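Local coordinates for protein alanine glyoxylate transaminase (Thermococcus litoralis, PDB 2ZC0) that probably transfers the amino group of alanine to glyoxylate, using pyridoxal 5'-phosphate as cofactor, as a homodimeric aminotransferase, at residues Ala85-Lys90 and Tyr217-Tyr222; Gly243-Val248 and Phe253-Ile258. One frame throughout, in Å; residues are numbered along the deposited sequence.

Contact 1 of 2, residues Ala85-Lys90 and Tyr217-Tyr222; sequences AAFLKK and YNFMRY. With PMP (4'-deoxy-4'-aminopyridoxal-5'-phosphate), chain F.
F87 sets CE1 and CZ of its ring over one face of the F219 ring. The closest pair is F87 CE1 and F219 CZ, 3.3 Å apart. F87 CZ stands 3.6 Å above the F219 plane, off-centre toward the rim. The two side chains reach out to meet each other, one from the helix and one from the turn. The ring planes are inclined by 42°, and the centroids of the F87 and F219 rings are 4.8 Å apart. F87 CG lies anti to the backbone N (chi1 169°), which swings the ring off the helix to meet F219. The F87 ring also packs edge-to-face with F296. With F219 replaced by alanine, F87 CE1 and CZ would probably lose the face they rest on, and a gap is likely to open between helix 78-91 and the turn. N218, next to F219, ties the turn to D92 through its ND2. The turn is type I, closed by M220 N on Y217 O at 3.0 Å. At its start Y217 OH meets PMP O3 at 2.6 Å in a hydrogen bond. The arrangement is buried aromatic packing between helix 78-91 and the loop after strand 210-214, whose Y217 lines the PMP pocket.

Contact 2 of 2, residues Gly243-Val248 and Phe253-Ile258; sequences GTLSKV and FRIGWI. With PMP (4'-deoxy-4'-aminopyridoxal-5'-phosphate), chain F.
T244 sits against I255 and G256 across the hairpin, with its side chain turned to PMP. Its CB lies 3.1 Å from PMP O1P. OG1, anti to the backbone N (chi1 175°), donates to PMP O1P at 2.6 Å. The same OG1 accepts from S246 N at 2.9 Å, which makes an ST turn. T244 OG1 also comes within 3.0 Å of I255 O. CG2 lies alongside the phosphate, near O1P and O4P. S246 OG makes at most a weak bond to PMP O2P, since its one proton may go to T244 OG1 instead. R254 comes to the phosphate from the other segment, its chain bent at chi2 and chi3. Its guanidinium turns its edge to the phosphate, with P in its plane. R254 NH2 donates to PMP O3P at 3.0 Å. NH2 also bonds to D276 O of the second subunit, and NH1 to T251 O, so both ends of the group are fixed. The positive charge probably balances part of the negative charge of the phosphate.

Beside the phosphate site the backbones pair antiparallel. G243 and W257 are a hydrogen-bonded pair, joined in both directions. T244 and G256 form a non-hydrogen-bonded pair, with CA atoms 3.8 Å apart. L245 N adds a nearly straight bond to I255 O (177°). W257 folds its indole back across the hairpin and covers the G243 backbone. G243 CA makes a CH-pi contact with the five-membered ring of W257, 3.9 Å from its centroid. The bare CA lets the indole lie this close. L245 CG meets the indole edge in plane, at CZ3. K247 NZ bonds to Y217 OH and stands 3.3 Å from PMP C4A, consistent with the lysine that forms the Schiff base in relatives. The whole is a beta hairpin at the phosphate pocket of a fold-type I PLP enzyme.

In the fold
The chain first runs through helix 78-91, which carries the first half of contact 1. It then builds strands 101-104, 124-129, 145-152, 155-156, 175-180 and 210-214 of the mixed sheet. The loop after 210-214 returns to the helix, and contact 1 closes a loop of 126 residues. Contact 2 opens only afterwards. It closes four residues between its segments on strands 239-244 and 256-259, so the two lie in series and neither nest nor cross. Their centres are about 12 Å apart. They touch where F219 packs on V248 and M220 on K247. Contact 1 ties helix 78-91 to the loop after strand 210-214; contact 2 joins neighbouring strands. Both reach the same PMP.

Contact 1 of 2, residues Ala85-Lys90 and Tyr217-Tyr222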
# COMPACT_ATOMS: atom_id res chain seq x y z
N ALA A 85 -13.60 -32.28 -9.37
CA ALA A 85 -13.48 -32.07 -10.80
C ALA A 85 -14.57 -32.87 -11.53
O ALA A 85 -15.20 -32.36 -12.45
CB ALA A 85 -12.11 -32.49 -11.28
N ALA A 86 -14.79 -34.11 -11.10
CA ALA A 86 -15.80 -34.99 -11.69
C ALA A 86 -17.17 -34.49 -11.30
O ALA A 86 -18.11 -34.51 -12.10
CB ALA A 86 -15.61 -36.42 -11.19
N PHE A 87 -17.29 -34.06 -10.05
CA PHE A 87 -18.55 -33.55 -9.54
C PHE A 87 -18.96 -32.30 -10.31
O PHE A 87 -20.14 -32.10 -10.58
CB PHE A 87 -18.42 -33.23 -8.05
CG PHE A 87 -19.57 -32.45 -7.49
CD1 PHE A 87 -19.46 -31.08 -7.28
CD2 PHE A 87 -20.76 -33.08 -7.16
CE1 PHE A 87 -20.52 -30.35 -6.74
CE2 PHE A 87 -21.83 -32.36 -6.62
CZ PHE A 87 -21.71 -31.00 -6.41
N LEU A 88 -17.99 -31.47 -10.66
CA LEU A 88 -18.29 -30.24 -11.39
C LEU A 88 -18.65 -30.53 -12.84
O LEU A 88 -19.53 -29.89 -13.41
CB LEU A 88 -17.11 -29.27 -11.31
CG LEU A 88 -17.12 -28.23 -10.18
CD1 LEU A 88 -17.40 -28.91 -8.86
CD2 LEU A 88 -15.78 -27.48 -10.12
N LYS A 89 -17.96 -31.49 -13.44
CA LYS A 89 -18.21 -31.84 -14.83
C LYS A 89 -19.60 -32.45 -15.00
O LYS A 89 -20.27 -32.22 -16.01
CB LYS A 89 -17.12 -32.80 -15.33
CG LYS A 89 -17.53 -33.70 -16.50
CD LYS A 89 -18.25 -34.95 -15.97
CE LYS A 89 -19.13 -35.62 -17.03
NZ LYS A 89 -19.95 -36.72 -16.43
N LYS A 90 -20.03 -33.21 -14.00
CA LYS A 90 -21.33 -33.86 -14.07
C LYS A 90 -22.51 -32.97 -13.73
O LYS A 90 -23.43 -32.83 -14.54
CB LYS A 90 -21.35 -35.09 -13.15
CG LYS A 90 -22.66 -35.85 -13.20
CD LYS A 90 -22.61 -37.13 -12.38
CE LYS A 90 -23.95 -37.85 -12.39
NZ LYS A 90 -23.92 -39.07 -11.53
N TYR A 217 -24.51 -20.77 -5.01
CA TYR A 217 -25.84 -21.36 -5.10
C TYR A 217 -26.14 -22.14 -6.37
O TYR A 217 -27.31 -22.39 -6.69
CB TYR A 217 -26.90 -20.26 -4.89
CG TYR A 217 -26.68 -19.51 -3.60
CD1 TYR A 217 -26.01 -18.28 -3.58
CD2 TYR A 217 -27.03 -20.08 -2.37
CE1 TYR A 217 -25.68 -17.65 -2.38
CE2 TYR A 217 -26.71 -19.46 -1.16
CZ TYR A 217 -26.03 -18.25 -1.18
OH TYR A 217 -25.68 -17.67 0.02
N ASN A 218 -25.11 -22.54 -7.10
CA ASN A 218 -25.29 -23.27 -8.34
C ASN A 218 -25.97 -24.61 -8.15
O ASN A 218 -26.51 -25.17 -9.09
CB ASN A 218 -23.94 -23.48 -9.04
CG ASN A 218 -23.44 -22.23 -9.67
OD1 ASN A 218 -23.76 -21.13 -9.21
ND2 ASN A 218 -22.65 -22.35 -10.73
N PHE A 219 -25.93 -25.11 -6.92
CA PHE A 219 -26.53 -26.38 -6.63
C PHE A 219 -27.84 -26.26 -5.85
O PHE A 219 -28.36 -27.25 -5.35
CB PHE A 219 -25.52 -27.26 -5.89
CG PHE A 219 -24.23 -27.44 -6.65
CD1 PHE A 219 -23.08 -26.76 -6.26
CD2 PHE A 219 -24.19 -28.23 -7.79
CE1 PHE A 219 -21.91 -26.86 -7.01
CE2 PHE A 219 -23.02 -28.34 -8.55
CZ PHE A 219 -21.88 -27.65 -8.15
N MET A 220 -28.36 -25.04 -5.75
CA MET A 220 -29.64 -24.83 -5.09
C MET A 220 -30.59 -24.20 -6.09
O MET A 220 -31.33 -23.28 -5.75
CB MET A 220 -29.53 -23.90 -3.88
CG MET A 220 -28.62 -24.40 -2.78
SD MET A 220 -29.26 -23.92 -1.17
CE MET A 220 -29.44 -22.20 -1.38
N ARG A 221 -30.55 -24.68 -7.33
CA ARG A 221 -31.42 -24.17 -8.39
C ARG A 221 -32.72 -24.97 -8.35
O ARG A 221 -32.72 -26.13 -7.95
CB ARG A 221 -30.78 -24.34 -9.77
CG ARG A 221 -30.49 -23.02 -10.47
CD ARG A 221 -30.41 -23.21 -11.98
NE ARG A 221 -29.45 -24.24 -12.34
CZ ARG A 221 -29.69 -25.19 -13.23
NH1 ARG A 221 -28.75 -26.09 -13.50
NH2 ARG A 221 -30.86 -25.25 -13.86
N TYR A 222 -33.81 -24.34 -8.77
CA TYR A 222 -35.10 -25.02 -8.74
C TYR A 222 -35.81 -25.10 -10.08
O TYR A 222 -36.34 -26.15 -10.44
CB TYR A 222 -36.02 -24.34 -7.71
CG TYR A 222 -35.38 -24.10 -6.36
CD1 TYR A 222 -35.38 -22.84 -5.77
CD2 TYR A 222 -34.74 -25.14 -5.68
CE1 TYR A 222 -34.76 -22.61 -4.54
CE2 TYR A 222 -34.13 -24.92 -4.45
CZ TYR A 222 -34.14 -23.65 -3.89
OH TYR A 222 -33.51 -23.45 -2.68
N1 PMP F . -20.60 -16.31 -1.73
C2 PMP F . -21.88 -15.94 -1.49
C2A PMP F . -22.59 -15.17 -2.60
C3 PMP F . -22.52 -16.26 -0.27
O3 PMP F . -23.84 -15.87 -0.06
C4 PMP F . -21.78 -17.00 0.74
C4A PMP F . -22.49 -17.35 2.06
N4A PMP F . -21.86 -16.74 3.23
C5 PMP F . -20.33 -17.38 0.41
C6 PMP F . -19.79 -17.01 -0.84
C5A PMP F . -19.43 -18.17 1.39
O4P PMP F . -19.86 -19.18 1.53
P PMP F . -18.89 -20.11 2.53
O1P PMP F . -18.00 -21.60 1.77
O2P PMP F . -20.09 -20.81 3.84
O3P PMP F . -17.62 -19.14 3.39

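Contact 2 of 2, residues Gly243-Val248 and Phe253-Ile258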
# COMPACT_ATOMS: atom_id res chain seq x y z
N GLY A 243 -16.08 -21.14 -5.50
CA GLY A 243 -17.22 -21.94 -5.15
C GLY A 243 -17.15 -22.53 -3.76
O GLY A 243 -16.22 -22.26 -3.00
N THR A 244 -18.15 -23.35 -3.44
CA THR A 244 -18.20 -23.98 -2.14
C THR A 244 -19.29 -25.04 -2.04
O THR A 244 -20.23 -25.06 -2.84
CB THR A 244 -18.43 -22.93 -1.03
OG1 THR A 244 -18.59 -23.59 0.23
CG2 THR A 244 -19.64 -22.08 -1.33
N LEU A 245 -19.12 -25.94 -1.07
CA LEU A 245 -20.06 -27.02 -0.81
C LEU A 245 -20.84 -26.70 0.46
O LEU A 245 -21.65 -27.51 0.92
CB LEU A 245 -19.33 -28.34 -0.59
CG LEU A 245 -19.10 -29.33 -1.73
CD1 LEU A 245 -18.34 -30.53 -1.19
CD2 LEU A 245 -20.44 -29.78 -2.32
N SER A 246 -20.60 -25.52 1.02
CA SER A 246 -21.27 -25.12 2.24
C SER A 246 -22.80 -25.22 2.19
O SER A 246 -23.42 -25.65 3.15
CB SER A 246 -20.84 -23.69 2.65
OG SER A 246 -21.21 -22.74 1.67
N LYS A 247 -23.41 -24.87 1.06
CA LYS A 247 -24.87 -24.94 0.95
C LYS A 247 -25.37 -26.36 0.67
O LYS A 247 -26.57 -26.58 0.57
CB LYS A 247 -25.39 -24.00 -0.13
CG LYS A 247 -24.82 -22.59 -0.04
CD LYS A 247 -25.06 -21.97 1.32
CE LYS A 247 -24.04 -20.88 1.61
NZ LYS A 247 -24.05 -19.80 0.59
N VAL A 248 -24.44 -27.30 0.55
CA VAL A 248 -24.80 -28.68 0.27
C VAL A 248 -24.41 -29.59 1.44
O VAL A 248 -25.27 -30.22 2.07
CB VAL A 248 -24.08 -29.20 -1.00
CG1 VAL A 248 -24.37 -30.68 -1.22
CG2 VAL A 248 -24.50 -28.37 -2.21
N PHE A 253 -18.54 -26.44 7.66
CA PHE A 253 -17.40 -27.31 7.37
C PHE A 253 -16.23 -26.49 6.78
O PHE A 253 -15.08 -26.90 6.84
CB PHE A 253 -17.80 -28.45 6.41
CG PHE A 253 -18.63 -29.54 7.06
CD1 PHE A 253 -18.05 -30.42 7.97
CD2 PHE A 253 -20.00 -29.64 6.80
CE1 PHE A 253 -18.83 -31.40 8.62
CE2 PHE A 253 -20.78 -30.61 7.45
CZ PHE A 253 -20.19 -31.50 8.36
N ARG A 254 -16.55 -25.34 6.21
CA ARG A 254 -15.52 -24.47 5.64
C ARG A 254 -14.79 -25.18 4.49
O ARG A 254 -13.57 -25.29 4.51
CB ARG A 254 -14.48 -24.08 6.73
CG ARG A 254 -15.04 -23.48 8.04
CD ARG A 254 -15.55 -22.05 7.84
NE ARG A 254 -16.72 -22.07 6.98
CZ ARG A 254 -16.97 -21.20 6.01
NH1 ARG A 254 -18.09 -21.35 5.30
NH2 ARG A 254 -16.14 -20.19 5.75
N ILE A 255 -15.54 -25.68 3.52
CA ILE A 255 -14.96 -26.36 2.35
C ILE A 255 -15.38 -25.63 1.08
O ILE A 255 -16.53 -25.73 0.63
CB ILE A 255 -15.40 -27.84 2.25
CG1 ILE A 255 -14.70 -28.68 3.32
CG2 ILE A 255 -15.00 -28.40 0.87
CD1 ILE A 255 -13.17 -28.72 3.20
N GLY A 256 -14.44 -24.88 0.52
CA GLY A 256 -14.69 -24.13 -0.69
C GLY A 256 -13.53 -24.30 -1.65
O GLY A 256 -12.59 -25.05 -1.37
N TRP A 257 -13.57 -23.60 -2.77
CA TRP A 257 -12.50 -23.75 -3.74
C TRP A 257 -12.34 -22.59 -4.70
O TRP A 257 -13.22 -21.74 -4.86
CB TRP A 257 -12.70 -25.05 -4.54
CG TRP A 257 -14.02 -25.13 -5.27
CD1 TRP A 257 -14.36 -24.51 -6.44
CD2 TRP A 257 -15.22 -25.78 -4.82
NE1 TRP A 257 -15.68 -24.74 -6.75
CE2 TRP A 257 -16.23 -25.52 -5.77
CE3 TRP A 257 -15.53 -26.57 -3.70
CZ2 TRP A 257 -17.54 -26.00 -5.63
CZ3 TRP A 257 -16.83 -27.05 -3.56
CH2 TRP A 257 -17.82 -26.77 -4.53
N ILE A 258 -11.17 -22.55 -5.32
CA ILE A 258 -10.83 -21.56 -6.31
C ILE A 258 -10.55 -22.37 -7.56
O ILE A 258 -10.05 -23.50 -7.49
CB ILE A 258 -9.54 -20.80 -5.96
CG1 ILE A 258 -9.79 -19.79 -4.85
CG2 ILE A 258 -9.00 -20.09 -7.19
CD1 ILE A 258 -8.56 -19.01 -4.46
N1 PMP F . -20.60 -16.31 -1.73
C2 PMP F . -21.88 -15.94 -1.49
C2A PMP F . -22.59 -15.17 -2.60
C3 PMP F . -22.52 -16.26 -0.27
O3 PMP F . -23.84 -15.87 -0.06
C4 PMP F . -21.78 -17.00 0.74
C4A PMP F . -22.49 -17.35 2.06
N4A PMP F . -21.86 -16.74 3.23
C5 PMP F . -20.33 -17.38 0.41
C6 PMP F . -19.79 -17.01 -0.84
C5A PMP F . -19.43 -18.17 1.39
O4P PMP F . -19.86 -19.18 1.53
P PMP F . -18.89 -20.11 2.53
O1P PMP F . -18.00 -21.60 1.77
O2P PMP F . -20.09 -20.81 3.84
O3P PMP F . -17.62 -19.14 3.39